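Local structure of IroE protein (Escherichia coli, 2GZS) at residues G23-R28 against A91-P96; A32-T37 against S41-L46; D60-Q65 against S254-L259; R127-V132 against S162-S167. The protein hydrolyses the trilactone siderophore enterobactin and its C-glucosylated forms, preferring them free of iron and usually cutting once to leave linear trimers. One frame throughout, in Å; residues are numbered along the deposited sequence.

Interaction 1. Residues G23-R28 against A91-P96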
loop_
_atom_site.group_PDB
_atom_site.type_symbol
_atom_site.label_atom_id
_atom_site.label_comp_id
_atom_site.label_asym_id
_atom_site.label_seq_id
_atom_site.Cartn_x
_atom_site.Cartn_y
_atom_site.Cartn_z
ATOM N N GLY A 23 -3.206 -6.381 -21.652
ATOM C CA GLY A 23 -2.127 -7.247 -22.072
ATOM C C GLY A 23 -0.743 -6.670 -22.077
ATOM O O GLY A 23 0.243 -7.275 -22.536
ATOM N N THR A 24 -0.511 -5.442 -21.605
ATOM C CA THR A 24 0.780 -4.823 -21.786
ATOM C C THR A 24 1.563 -4.662 -20.476
ATOM O O THR A 24 2.739 -4.235 -20.574
ATOM C CB THR A 24 0.656 -3.400 -22.343
ATOM O OG1 THR A 24 0.022 -2.541 -21.393
ATOM C CG2 THR A 24 -0.194 -3.416 -23.631
ATOM N N ARG A 25 0.946 -4.914 -19.349
ATOM C CA ARG A 25 1.625 -4.881 -18.042
ATOM C C ARG A 25 1.483 -6.276 -17.429
ATOM O O ARG A 25 0.497 -6.985 -17.513
ATOM C CB ARG A 25 1.031 -3.814 -17.112
ATOM C CG ARG A 25 1.328 -2.394 -17.607
ATOM C CD ARG A 25 0.626 -1.285 -16.902
ATOM N NE ARG A 25 -0.804 -1.496 -16.724
ATOM C CZ ARG A 25 -1.700 -1.373 -17.756
ATOM N NH1 ARG A 25 -1.270 -1.015 -18.970
ATOM N NH2 ARG A 25 -2.981 -1.597 -17.472
ATOM N N HIS A 26 2.573 -6.718 -16.764
ATOM C CA HIS A 26 2.696 -8.126 -16.337
ATOM C C HIS A 26 3.144 -8.137 -14.877
ATOM O O HIS A 26 4.223 -7.592 -14.616
ATOM C CB HIS A 26 3.720 -8.837 -17.241
ATOM C CG HIS A 26 3.347 -8.659 -18.705
ATOM N ND1 HIS A 26 2.245 -9.339 -19.196
ATOM C CD2 HIS A 26 3.818 -7.871 -19.675
ATOM C CE1 HIS A 26 2.108 -8.986 -20.478
ATOM N NE2 HIS A 26 3.043 -8.110 -20.778
ATOM N N TYR A 27 2.315 -8.691 -14.007
ATOM C CA TYR A 27 2.484 -8.598 -12.550
ATOM C C TYR A 27 3.183 -9.846 -12.012
ATOM O O TYR A 27 2.944 -10.953 -12.483
ATOM C CB TYR A 27 1.129 -8.382 -11.816
ATOM C CG TYR A 27 0.492 -7.106 -12.385
ATOM C CD1 TYR A 27 0.706 -5.870 -11.837
ATOM C CD2 TYR A 27 -0.316 -7.229 -13.511
ATOM C CE1 TYR A 27 0.143 -4.683 -12.337
ATOM C CE2 TYR A 27 -0.882 -6.066 -14.045
ATOM C CZ TYR A 27 -0.660 -4.848 -13.471
ATOM O OH TYR A 27 -1.215 -3.695 -14.006
ATOM N N ARG A 28 4.003 -9.623 -10.993
ATOM C CA ARG A 28 4.638 -10.741 -10.246
ATOM C C ARG A 28 4.278 -10.539 -8.807
ATOM O O ARG A 28 4.589 -9.452 -8.298
ATOM C CB ARG A 28 6.147 -10.703 -10.451
ATOM C CG ARG A 28 6.884 -11.875 -9.733
ATOM C CD ARG A 28 8.323 -11.852 -10.212
ATOM N NE ARG A 28 8.645 -12.116 -11.611
ATOM C CZ ARG A 28 9.748 -11.597 -12.174
ATOM N NH1 ARG A 28 10.547 -10.826 -11.434
ATOM N NH2 ARG A 28 9.984 -11.878 -13.450
ATOM N N ALA A 91 3.592 4.165 -13.144
ATOM C CA ALA A 91 3.047 5.511 -13.388
ATOM C C ALA A 91 1.614 5.445 -13.965
ATOM O O ALA A 91 0.906 6.360 -13.642
ATOM C CB ALA A 91 3.899 6.250 -14.413
ATOM N N TYR A 92 1.358 4.379 -14.697
ATOM C CA TYR A 92 -0.017 4.184 -15.208
ATOM C C TYR A 92 -0.941 3.627 -14.126
ATOM O O TYR A 92 -1.992 4.151 -13.814
ATOM C CB TYR A 92 0.007 3.258 -16.418
ATOM C CG TYR A 92 -1.397 3.249 -17.047
ATOM C CD1 TYR A 92 -1.969 4.362 -17.652
ATOM C CD2 TYR A 92 -2.155 2.104 -17.015
ATOM C CE1 TYR A 92 -3.272 4.299 -18.209
ATOM C CE2 TYR A 92 -3.429 1.989 -17.532
ATOM C CZ TYR A 92 -3.962 3.115 -18.125
ATOM O OH TYR A 92 -5.239 3.018 -18.661
ATOM N N ASP A 93 -0.465 2.466 -13.561
ATOM C CA ASP A 93 -1.394 1.766 -12.656
ATOM C C ASP A 93 -1.758 2.471 -11.402
ATOM O O ASP A 93 -2.828 2.264 -10.812
ATOM C CB ASP A 93 -0.744 0.432 -12.248
ATOM C CG ASP A 93 -0.714 -0.644 -13.299
ATOM O OD1 ASP A 93 -1.568 -0.577 -14.224
ATOM O OD2 ASP A 93 0.128 -1.553 -13.234
ATOM N N TYR A 94 -0.819 3.355 -10.889
ATOM C CA TYR A 94 -1.023 3.916 -9.556
ATOM C C TYR A 94 -1.669 5.274 -9.538
ATOM O O TYR A 94 -2.032 5.807 -8.461
ATOM C CB TYR A 94 0.316 4.001 -8.792
ATOM C CG TYR A 94 1.008 2.662 -8.551
ATOM C CD1 TYR A 94 0.456 1.431 -8.867
ATOM C CD2 TYR A 94 2.279 2.697 -7.970
ATOM C CE1 TYR A 94 1.150 0.228 -8.620
ATOM C CE2 TYR A 94 2.981 1.522 -7.723
ATOM C CZ TYR A 94 2.402 0.306 -8.054
ATOM O OH TYR A 94 3.105 -0.870 -7.813
ATOM N N THR A 95 -1.841 5.843 -10.746
ATOM C CA THR A 95 -2.287 7.225 -10.745
ATOM C C THR A 95 -3.743 7.423 -11.170
ATOM O O THR A 95 -4.228 6.762 -12.091
ATOM C CB THR A 95 -1.430 8.084 -11.719
ATOM O OG1 THR A 95 -1.440 7.434 -13.006
ATOM C CG2 THR A 95 -0.014 8.283 -11.204
ATOM N N PRO A 96 -4.463 8.350 -10.542
ATOM C CA PRO A 96 -5.844 8.696 -10.935
ATOM C C PRO A 96 -5.756 9.734 -12.062
ATOM O O PRO A 96 -4.659 10.296 -12.331
ATOM C CB PRO A 96 -6.419 9.357 -9.666
ATOM C CG PRO A 96 -5.225 10.066 -9.123
ATOM C CD PRO A 96 -4.017 9.167 -9.378
HETATM O O HOH W 1 -4.239 -0.143 -14.716
#
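Arg25, just ahead of strand 26-34, reaches across to Tyr92 and Asp93 near the end of helix 87-93. Its CG is anti to the carbonyl carbon, and a bend at chi3 (-48°) swings NE beside the carboxylate. NE donates to Asp93 OD1 at 2.8 Å, the hydrogen-bonded part of a salt bridge; the bond is bent (130°), and it comes to the syn side of OD1 tilted out of both planes. Tyr92 CD2 lies over the centre of one guanidinium face, 3.6 Å from Arg25 CZ; the planes are 58° apart, so this is no flat stack. Arg25 NH1 has a further anion in Asp22. A water donates to Asp93 OD1 (2.8 Å) and weakly accepts from Arg25 NH2 (3.4 Å), linking the same two groups a second time. A leucine in place of Arg25 would probably leave both Asp93 and Asp22 without their cationic mate and take away the flat surface against which Tyr92 rests. Two residues on, Tyr27 approaches from the strand. The reach of a phenol suits this position, for its OH donates to Asp93 OD2 at 2.6 Å, coming in from above the carboxylate plane. Tyr79 OH, from the neighbouring strand 73-79, also bonds OD2. Asp93 is thus a buried carboxylate gripped at both oxygens, OD1 by the arginine and a water, OD2 by two phenols. So many partners would probably favour the ionised form and fix its rotation, tying the helix end to the loop through charge and to the strand through the phenol of Tyr27.

Interaction 2. Residues A32-T37 against S41-L46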
loop_
_atom_site.group_PDB
_atom_site.type_symbol
_atom_site.label_atom_id
_atom_site.label_comp_id
_atom_site.label_asym_id
_atom_site.label_seq_id
_atom_site.Cartn_x
_atom_site.Cartn_y
_atom_site.Cartn_z
ATOM N N ALA A 32 3.817 -13.861 1.290
ATOM C CA ALA A 32 4.624 -14.288 2.407
ATOM C C ALA A 32 3.675 -14.629 3.540
ATOM O O ALA A 32 2.963 -13.780 4.045
ATOM C CB ALA A 32 5.652 -13.222 2.842
ATOM N N VAL A 33 3.658 -15.924 3.960
ATOM C CA VAL A 33 2.744 -16.395 4.998
ATOM C C VAL A 33 3.566 -16.712 6.255
ATOM O O VAL A 33 4.592 -17.405 6.094
ATOM C CB VAL A 33 1.999 -17.667 4.562
ATOM C CG1 VAL A 33 1.106 -18.173 5.661
ATOM C CG2 VAL A 33 1.141 -17.437 3.294
ATOM N N PRO A 34 3.181 -16.252 7.415
ATOM C CA PRO A 34 3.956 -16.556 8.633
ATOM C C PRO A 34 4.016 -18.076 8.879
ATOM O O PRO A 34 3.081 -18.795 8.561
ATOM C CB PRO A 34 3.168 -15.879 9.724
ATOM C CG PRO A 34 2.392 -14.769 9.018
ATOM C CD PRO A 34 1.994 -15.401 7.708
ATOM N N ASN A 35 5.153 -18.494 9.419
ATOM C CA ASN A 35 5.267 -19.905 9.827
ATOM C C ASN A 35 4.770 -20.104 11.222
ATOM O O ASN A 35 4.691 -21.256 11.650
ATOM C CB ASN A 35 6.737 -20.322 9.724
ATOM C CG ASN A 35 7.151 -20.563 8.308
ATOM O OD1 ASN A 35 6.315 -20.486 7.380
ATOM N ND2 ASN A 35 8.406 -20.909 8.048
ATOM N N THR A 36 4.507 -19.041 11.954
ATOM C CA THR A 36 3.842 -19.193 13.265
ATOM C C THR A 36 2.348 -19.210 12.996
ATOM O O THR A 36 1.780 -18.663 12.030
ATOM C CB THR A 36 4.388 -18.122 14.192
ATOM O OG1 THR A 36 4.230 -16.799 13.681
ATOM C CG2 THR A 36 5.927 -18.255 14.214
ATOM N N THR A 37 1.633 -19.919 13.850
ATOM C CA THR A 37 0.196 -20.185 13.646
ATOM C C THR A 37 -0.659 -18.917 13.740
ATOM O O THR A 37 -0.359 -18.027 14.526
ATOM C CB THR A 37 -0.194 -21.281 14.654
ATOM O OG1 THR A 37 0.509 -22.484 14.252
ATOM C CG2 THR A 37 -1.673 -21.612 14.647
ATOM N N SER A 41 -8.906 -15.692 14.709
ATOM C CA SER A 41 -9.665 -14.852 13.769
ATOM C C SER A 41 -8.884 -14.616 12.456
ATOM O O SER A 41 -9.443 -14.011 11.543
ATOM C CB SER A 41 -10.038 -13.535 14.471
ATOM O OG SER A 41 -8.904 -13.136 15.268
ATOM N N GLY A 42 -7.655 -15.106 12.374
ATOM C CA GLY A 42 -6.950 -15.056 11.078
ATOM C C GLY A 42 -5.779 -14.069 11.112
ATOM O O GLY A 42 -5.641 -13.249 12.000
ATOM N N TYR A 43 -4.928 -14.234 10.076
ATOM C CA TYR A 43 -3.816 -13.306 9.934
ATOM C C TYR A 43 -4.291 -11.922 9.426
ATOM O O TYR A 43 -5.178 -11.937 8.583
ATOM C CB TYR A 43 -2.818 -13.834 8.945
ATOM C CG TYR A 43 -2.056 -15.135 9.211
ATOM C CD1 TYR A 43 -1.119 -15.181 10.223
ATOM C CD2 TYR A 43 -2.348 -16.188 8.342
ATOM C CE1 TYR A 43 -0.426 -16.394 10.435
ATOM C CE2 TYR A 43 -1.651 -17.388 8.537
ATOM C CZ TYR A 43 -0.753 -17.408 9.561
ATOM O OH TYR A 43 -0.095 -18.638 9.686
ATOM N N PRO A 44 -3.699 -10.873 9.972
ATOM C CA PRO A 44 -3.849 -9.568 9.254
ATOM C C PRO A 44 -3.153 -9.737 7.922
ATOM O O PRO A 44 -2.303 -10.607 7.756
ATOM C CB PRO A 44 -3.055 -8.613 10.102
ATOM C CG PRO A 44 -2.778 -9.277 11.407
ATOM C CD PRO A 44 -2.833 -10.736 11.111
ATOM N N ILE A 45 -3.465 -8.834 6.937
ATOM C CA ILE A 45 -2.787 -9.013 5.664
ATOM C C ILE A 45 -2.510 -7.625 5.062
ATOM O O ILE A 45 -3.426 -6.791 5.150
ATOM C CB ILE A 45 -3.613 -9.886 4.677
ATOM C CG1 ILE A 45 -2.876 -10.181 3.367
ATOM C CG2 ILE A 45 -5.029 -9.306 4.439
ATOM C CD1 ILE A 45 -3.587 -11.242 2.481
ATOM N N LEU A 46 -1.295 -7.436 4.534
ATOM C CA LEU A 46 -0.975 -6.101 4.012
ATOM C C LEU A 46 -0.557 -6.283 2.548
ATOM O O LEU A 46 0.389 -7.020 2.281
ATOM C CB LEU A 46 0.130 -5.499 4.864
ATOM C CG LEU A 46 0.461 -4.027 4.464
ATOM C CD1 LEU A 46 -0.694 -3.059 4.548
ATOM C CD2 LEU A 46 1.630 -3.552 5.322
#
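Tyr43 spans the gap to Pro34 and Thr36, one ring face against the proline and its hydroxyl near the carbonyl of Thr36. Pro34 CD sits over that face of the phenol in a CH-pi contact, 3.9 Å from the ring centroid and 15° off the normal. Pro34 CG follows along the rim, 3.5 Å from Tyr43 CE1. A proline suits the spot because its compact ring presents CH2 groups, with polarised C-H bonds, to the aromatic face. Tyr43 OH lies 3.0 Å from Thr36 O, which meets the phenol at its edge and in plane, and 3.4 Å from Pro34 O. On another flank Val33 CG1 brushes Tyr43 CE2 at 4.1 Å.

Further out, the first torsion of Tyr43 (chi1 -64°) sets the ring anti to its carbonyl carbon and sends it across toward strand 26-34. Gly42, just before it, has backbone angles that would jam any side chain against the preceding carbonyl, so only a residue without a CB sits there comfortably. Val73 touches both Pro34 and Tyr43, while Tyr11 and His12 of strand 11-19 back Pro34 and Val33. The two strands are not sheet neighbours, since strand 73-79 runs between them, and Tyr43 bridges around its beginning. This is the 1-2-4-3 strand order of the alpha/beta-hydrolase fold, with the short 35-42 connection closed by an aromatic ring.

Interaction 3. Residues D60-Q65 against S254-L259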
loop_
_atom_site.group_PDB
_atom_site.type_symbol
_atom_site.label_atom_id
_atom_site.label_comp_id
_atom_site.label_asym_id
_atom_site.label_seq_id
_atom_site.Cartn_x
_atom_site.Cartn_y
_atom_site.Cartn_z
ATOM N N ASP A 60 15.281 -10.836 7.425
ATOM C CA ASP A 60 14.867 -11.663 8.556
ATOM C C ASP A 60 14.671 -10.822 9.819
ATOM O O ASP A 60 13.826 -11.248 10.621
ATOM C CB ASP A 60 15.884 -12.795 8.803
ATOM C CG ASP A 60 15.631 -14.104 8.085
ATOM O OD1 ASP A 60 14.526 -14.352 7.553
ATOM O OD2 ASP A 60 16.575 -14.943 8.029
ATOM N N GLU A 61 15.422 -9.727 10.041
ATOM C CA GLU A 61 15.212 -8.964 11.279
ATOM C C GLU A 61 13.785 -8.406 11.306
ATOM O O GLU A 61 13.156 -8.434 12.334
ATOM C CB GLU A 61 16.115 -7.741 11.542
ATOM C CG GLU A 61 15.759 -6.922 12.762
ATOM C CD GLU A 61 15.192 -5.523 12.802
ATOM O OE1 GLU A 61 14.567 -4.991 11.825
ATOM O OE2 GLU A 61 15.345 -4.861 13.908
ATOM N N LEU A 62 13.235 -7.883 10.196
ATOM C CA LEU A 62 11.865 -7.432 10.207
ATOM C C LEU A 62 10.891 -8.591 10.431
ATOM O O LEU A 62 10.008 -8.439 11.239
ATOM C CB LEU A 62 11.544 -6.705 8.864
ATOM C CG LEU A 62 10.078 -6.220 8.766
ATOM C CD1 LEU A 62 9.649 -5.145 9.705
ATOM C CD2 LEU A 62 9.873 -5.734 7.328
ATOM N N LEU A 63 11.133 -9.703 9.730
ATOM C CA LEU A 63 10.212 -10.840 9.938
ATOM C C LEU A 63 10.197 -11.357 11.387
ATOM O O LEU A 63 9.103 -11.660 11.814
ATOM C CB LEU A 63 10.586 -11.926 8.931
ATOM C CG LEU A 63 10.536 -11.517 7.425
ATOM C CD1 LEU A 63 10.837 -12.740 6.538
ATOM C CD2 LEU A 63 9.193 -10.901 7.057
ATOM N N LYS A 64 11.387 -11.351 11.988
ATOM C CA LYS A 64 11.483 -11.725 13.409
ATOM C C LYS A 64 10.657 -10.801 14.260
ATOM O O LYS A 64 9.862 -11.186 15.092
ATOM C CB LYS A 64 12.964 -11.729 13.771
ATOM C CG LYS A 64 13.206 -11.916 15.276
ATOM C CD LYS A 64 14.728 -11.930 15.469
ATOM C CE LYS A 64 15.147 -11.935 16.924
ATOM N NZ LYS A 64 15.377 -10.571 17.486
ATOM N N GLN A 65 10.783 -9.467 14.025
ATOM C CA GLN A 65 10.045 -8.533 14.861
ATOM C C GLN A 65 8.522 -8.606 14.685
ATOM O O GLN A 65 7.690 -8.494 15.528
ATOM C CB GLN A 65 10.560 -7.091 14.589
ATOM C CG GLN A 65 9.955 -6.045 15.511
ATOM C CD GLN A 65 10.384 -6.255 16.989
ATOM O OE1 GLN A 65 11.562 -6.579 17.178
ATOM N NE2 GLN A 65 9.459 -6.082 17.904
ATOM N N SER A 254 8.508 3.643 5.819
ATOM C CA SER A 254 7.041 3.621 5.743
ATOM C C SER A 254 6.562 2.158 5.492
ATOM O O SER A 254 5.582 1.834 6.160
ATOM C CB SER A 254 6.593 4.623 4.665
ATOM O OG SER A 254 6.938 4.206 3.366
ATOM N N PHE A 255 7.258 1.411 4.643
ATOM C CA PHE A 255 6.693 0.039 4.456
ATOM C C PHE A 255 6.936 -0.751 5.737
ATOM O O PHE A 255 6.085 -1.553 6.123
ATOM C CB PHE A 255 7.276 -0.603 3.212
ATOM C CG PHE A 255 8.420 -1.570 3.291
ATOM C CD1 PHE A 255 8.264 -2.909 3.753
ATOM C CD2 PHE A 255 9.701 -1.223 2.886
ATOM C CE1 PHE A 255 9.334 -3.787 3.811
ATOM C CE2 PHE A 255 10.768 -2.086 2.981
ATOM C CZ PHE A 255 10.602 -3.393 3.441
ATOM N N ARG A 256 8.107 -0.587 6.356
ATOM C CA ARG A 256 8.351 -1.441 7.551
ATOM C C ARG A 256 7.461 -1.019 8.667
ATOM O O ARG A 256 6.903 -1.840 9.414
ATOM C CB ARG A 256 9.842 -1.322 7.894
ATOM C CG ARG A 256 10.729 -2.010 6.890
ATOM C CD ARG A 256 12.190 -1.823 7.346
ATOM N NE ARG A 256 13.062 -1.996 6.196
ATOM C CZ ARG A 256 13.990 -2.938 6.148
ATOM N NH1 ARG A 256 14.082 -3.707 7.227
ATOM N NH2 ARG A 256 14.727 -3.006 5.045
ATOM N N GLN A 257 7.222 0.272 8.898
ATOM C CA GLN A 257 6.366 0.711 9.974
ATOM C C GLN A 257 4.906 0.312 9.723
ATOM O O GLN A 257 4.193 -0.000 10.657
ATOM C CB GLN A 257 6.530 2.229 10.262
ATOM C CG GLN A 257 5.680 2.670 11.463
ATOM C CD GLN A 257 6.200 2.063 12.770
ATOM O OE1 GLN A 257 7.318 2.378 13.181
ATOM N NE2 GLN A 257 5.449 1.185 13.419
ATOM N N ALA A 258 4.505 0.295 8.433
ATOM C CA ALA A 258 3.147 -0.202 8.154
ATOM C C ALA A 258 3.014 -1.689 8.529
ATOM O O ALA A 258 2.002 -2.016 9.127
ATOM C CB ALA A 258 2.831 0.060 6.674
ATOM N N LEU A 259 4.018 -2.445 8.134
ATOM C CA LEU A 259 3.915 -3.874 8.571
ATOM C C LEU A 259 3.874 -3.983 10.086
ATOM O O LEU A 259 3.123 -4.742 10.683
ATOM C CB LEU A 259 5.095 -4.617 7.964
ATOM C CG LEU A 259 4.999 -4.941 6.492
ATOM C CD1 LEU A 259 6.329 -5.349 5.868
ATOM C CD2 LEU A 259 3.959 -6.089 6.286
#
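Leu62 projects from helix 60-66 toward Phe255, Arg256 and Leu259 of helix 247-262, and one methyl does nearly all the touching. With CG anti to the backbone N (chi1 178°), the side chain reaches straight across, and CD2 arrives 3.8 Å from Arg256 CG, 3.9 Å from Leu259 CD1 and 4.1 Å from Phe255 CE1. A leucine suits the place because its apolar side chain is long enough to set one methyl among three partners. These are themselves well packed: Arg256 CG lies over the centre of the Phe255 ring, so the arginine's methylenes serve as part of the apolar surface. Over these segments the helix axes run 23° from parallel and approach to 11.0 Å, a wide spacing that one large residue spans.

Toward solvent the contact loosens. Glu61 OE1 stays 4.8 Å from Arg256 NH1, short of a salt bridge though opposite in charge, and the pairing of Arg256 with Asp59 is long and weak. The arginine therefore serves two ends: its methylenes pack against Leu62 and the Phe255 ring, while its guanidinium lies near acidic groups. Specific polar bonds contribute little here; between these two segments the contact is essentially apolar, centred on the buried Leu62.

Interaction 4. Residues R127-V132 against S162-S167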
loop_
_atom_site.group_PDB
_atom_site.type_symbol
_atom_site.label_atom_id
_atom_site.label_comp_id
_atom_site.label_asym_id
_atom_site.label_seq_id
_atom_site.Cartn_x
_atom_site.Cartn_y
_atom_site.Cartn_z
ATOM N N ARG A 127 -9.236 -9.910 -8.768
ATOM C CA ARG A 127 -8.436 -10.986 -9.369
ATOM C C ARG A 127 -7.289 -11.401 -8.448
ATOM O O ARG A 127 -7.151 -12.581 -8.059
ATOM C CB ARG A 127 -7.905 -10.638 -10.774
ATOM C CG ARG A 127 -9.038 -10.182 -11.707
ATOM C CD ARG A 127 -8.585 -9.935 -13.176
ATOM N NE ARG A 127 -9.632 -9.008 -13.654
ATOM C CZ ARG A 127 -9.484 -7.795 -14.209
ATOM N NH1 ARG A 127 -8.237 -7.366 -14.434
ATOM N NH2 ARG A 127 -10.606 -7.152 -14.494
ATOM N N ILE A 128 -6.429 -10.436 -8.078
ATOM C CA ILE A 128 -5.261 -10.830 -7.283
ATOM C C ILE A 128 -5.648 -11.179 -5.862
ATOM O O ILE A 128 -5.259 -12.277 -5.363
ATOM C CB ILE A 128 -4.255 -9.655 -7.273
ATOM C CG1 ILE A 128 -3.809 -9.320 -8.683
ATOM C CG2 ILE A 128 -3.099 -9.999 -6.309
ATOM C CD1 ILE A 128 -2.714 -8.238 -8.689
ATOM N N ALA A 129 -6.333 -10.352 -5.130
ATOM C CA ALA A 129 -6.604 -10.610 -3.697
ATOM C C ALA A 129 -7.391 -11.919 -3.544
ATOM O O ALA A 129 -7.001 -12.736 -2.689
ATOM C CB ALA A 129 -7.279 -9.388 -3.068
ATOM N N PRO A 130 -8.471 -12.171 -4.277
ATOM C CA PRO A 130 -9.232 -13.413 -4.064
ATOM C C PRO A 130 -8.389 -14.646 -4.318
ATOM O O PRO A 130 -8.668 -15.697 -3.705
ATOM C CB PRO A 130 -10.381 -13.349 -5.075
ATOM C CG PRO A 130 -10.573 -11.868 -5.289
ATOM C CD PRO A 130 -9.159 -11.323 -5.269
ATOM N N LYS A 131 -7.444 -14.547 -5.220
ATOM C CA LYS A 131 -6.608 -15.699 -5.505
ATOM C C LYS A 131 -5.613 -15.876 -4.371
ATOM O O LYS A 131 -5.474 -17.006 -3.865
ATOM C CB LYS A 131 -5.928 -15.483 -6.866
ATOM C CG LYS A 131 -4.881 -16.523 -7.240
ATOM C CD LYS A 131 -5.447 -17.898 -6.964
ATOM C CE LYS A 131 -6.437 -18.411 -7.986
ATOM N NZ LYS A 131 -7.057 -19.719 -7.608
ATOM N N VAL A 132 -4.879 -14.826 -3.963
ATOM C CA VAL A 132 -3.802 -15.102 -3.007
ATOM C C VAL A 132 -4.386 -15.378 -1.606
ATOM O O VAL A 132 -3.645 -16.030 -0.824
ATOM C CB VAL A 132 -2.758 -13.966 -2.987
ATOM C CG1 VAL A 132 -2.186 -13.699 -4.383
ATOM C CG2 VAL A 132 -3.391 -12.720 -2.411
ATOM N N SER A 162 -12.783 2.354 -2.363
ATOM C CA SER A 162 -12.780 0.892 -2.143
ATOM C C SER A 162 -13.655 0.543 -0.947
ATOM O O SER A 162 -13.707 1.324 -0.003
ATOM C CB SER A 162 -11.335 0.423 -1.858
ATOM O OG SER A 162 -11.329 -1.005 -1.613
ATOM N N SER A 163 -14.277 -0.633 -0.968
ATOM C CA SER A 163 -14.812 -1.198 0.281
ATOM C C SER A 163 -14.023 -2.431 0.686
ATOM O O SER A 163 -14.408 -3.203 1.601
ATOM C CB SER A 163 -16.298 -1.575 0.159
ATOM O OG SER A 163 -16.412 -2.410 -0.997
ATOM N N TYR A 164 -12.911 -2.714 0.050
ATOM C CA TYR A 164 -12.237 -3.999 0.235
ATOM C C TYR A 164 -11.219 -3.964 1.355
ATOM O O TYR A 164 -10.971 -4.923 2.068
ATOM C CB TYR A 164 -11.524 -4.409 -1.077
ATOM C CG TYR A 164 -11.056 -5.844 -1.097
ATOM C CD1 TYR A 164 -11.969 -6.885 -1.347
ATOM C CD2 TYR A 164 -9.724 -6.149 -0.873
ATOM C CE1 TYR A 164 -11.536 -8.215 -1.375
ATOM C CE2 TYR A 164 -9.331 -7.475 -0.919
ATOM C CZ TYR A 164 -10.211 -8.507 -1.161
ATOM O OH TYR A 164 -9.638 -9.775 -1.139
ATOM N N PHE A 165 -10.503 -2.832 1.493
ATOM C CA PHE A 165 -9.503 -2.718 2.519
ATOM C C PHE A 165 -10.007 -1.982 3.746
ATOM O O PHE A 165 -10.880 -1.124 3.641
ATOM C CB PHE A 165 -8.237 -1.962 1.996
ATOM C CG PHE A 165 -7.611 -2.649 0.819
ATOM C CD1 PHE A 165 -6.697 -3.706 0.954
ATOM C CD2 PHE A 165 -7.957 -2.242 -0.461
ATOM C CE1 PHE A 165 -6.225 -4.305 -0.190
ATOM C CE2 PHE A 165 -7.469 -2.880 -1.573
ATOM C CZ PHE A 165 -6.542 -3.907 -1.454
ATOM N N ARG A 166 -9.447 -2.266 4.930
ATOM C CA ARG A 166 -9.815 -1.542 6.125
ATOM C C ARG A 166 -8.750 -0.541 6.557
ATOM O O ARG A 166 -9.078 0.431 7.249
ATOM C CB ARG A 166 -10.067 -2.570 7.252
ATOM C CG ARG A 166 -11.352 -3.360 6.925
ATOM C CD ARG A 166 -12.582 -2.488 7.156
ATOM N NE ARG A 166 -12.912 -2.376 8.573
ATOM C CZ ARG A 166 -13.882 -3.037 9.200
ATOM N NH1 ARG A 166 -14.648 -3.889 8.539
ATOM N NH2 ARG A 166 -14.081 -2.850 10.493
ATOM N N SER A 167 -7.498 -0.787 6.210
ATOM C CA SER A 167 -6.434 0.120 6.604
ATOM C C SER A 167 -5.657 0.585 5.360
ATOM O O SER A 167 -5.335 -0.211 4.492
ATOM C CB SER A 167 -5.453 -0.560 7.595
ATOM O OG SER A 167 -6.170 -0.625 8.851
#
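In this alpha/beta-hydrolase fold, an ST turn starts the loop between helix 150-161 and strand 167-171, and the loop sends Tyr164 against Ala129 and Pro130 of helix 117-132. The turn is made by Ser162 OG, which accepts from Tyr164 N at 2.9 Å with a nearly straight bond (164°); the same oxygen bonds Glu125 of helix 117-132. A serine suits this place, since its short side chain can fold back to the backbone two residues on. From there the phenol runs out anti to its backbone N (chi1 -167°) and meets the helix with its outer end. Ala129 CB is 3.1 Å from Tyr164 OH and 3.5 Å from Tyr164 CE2, a tight approach, which suits a residue as small as alanine. Pro130 follows at the margin, its CD 4.4 Å from Tyr164 OH; lacking an N-H, it also accounts for the kink in the helix here. Arg143 engages the Tyr164 ring in a cation-pi contact and bonds its carbonyl oxygen. Changing Tyr164 to a serine is likely to open a gap beside the Ala129 methyl and deprive the Arg143 cation of its aromatic partner. Within the loop, Tyr164 CD2 stands 3.9 Å above the plane of the Phe165 ring, over its centre.

How the interactions relate
The four contacts are spread around one central sheet. Interactions 1 and 2 share strand 26-34 yet lie 27 Å apart between centres, pinning its two ends to different partners. Interaction 2 touches interaction 3 directly: Leu46 CD2 packs 3.6 Å from Leu259 CD2, so strand 43-48 lies against helix 247-262. Interaction 4 uses helix 117-132, the helix that follows the 87-93 helix of interaction 1; nearest atoms of these two contacts are about 5 Å apart. None forms the active site. The side chain of Asp93 is about 11 Å from the bound diisopropyl phosphonate, and that of Phe255 about 12 Å from it and from the side chains of the active-site residues Ser149 and His247; His247 begins the helix used in interaction 3.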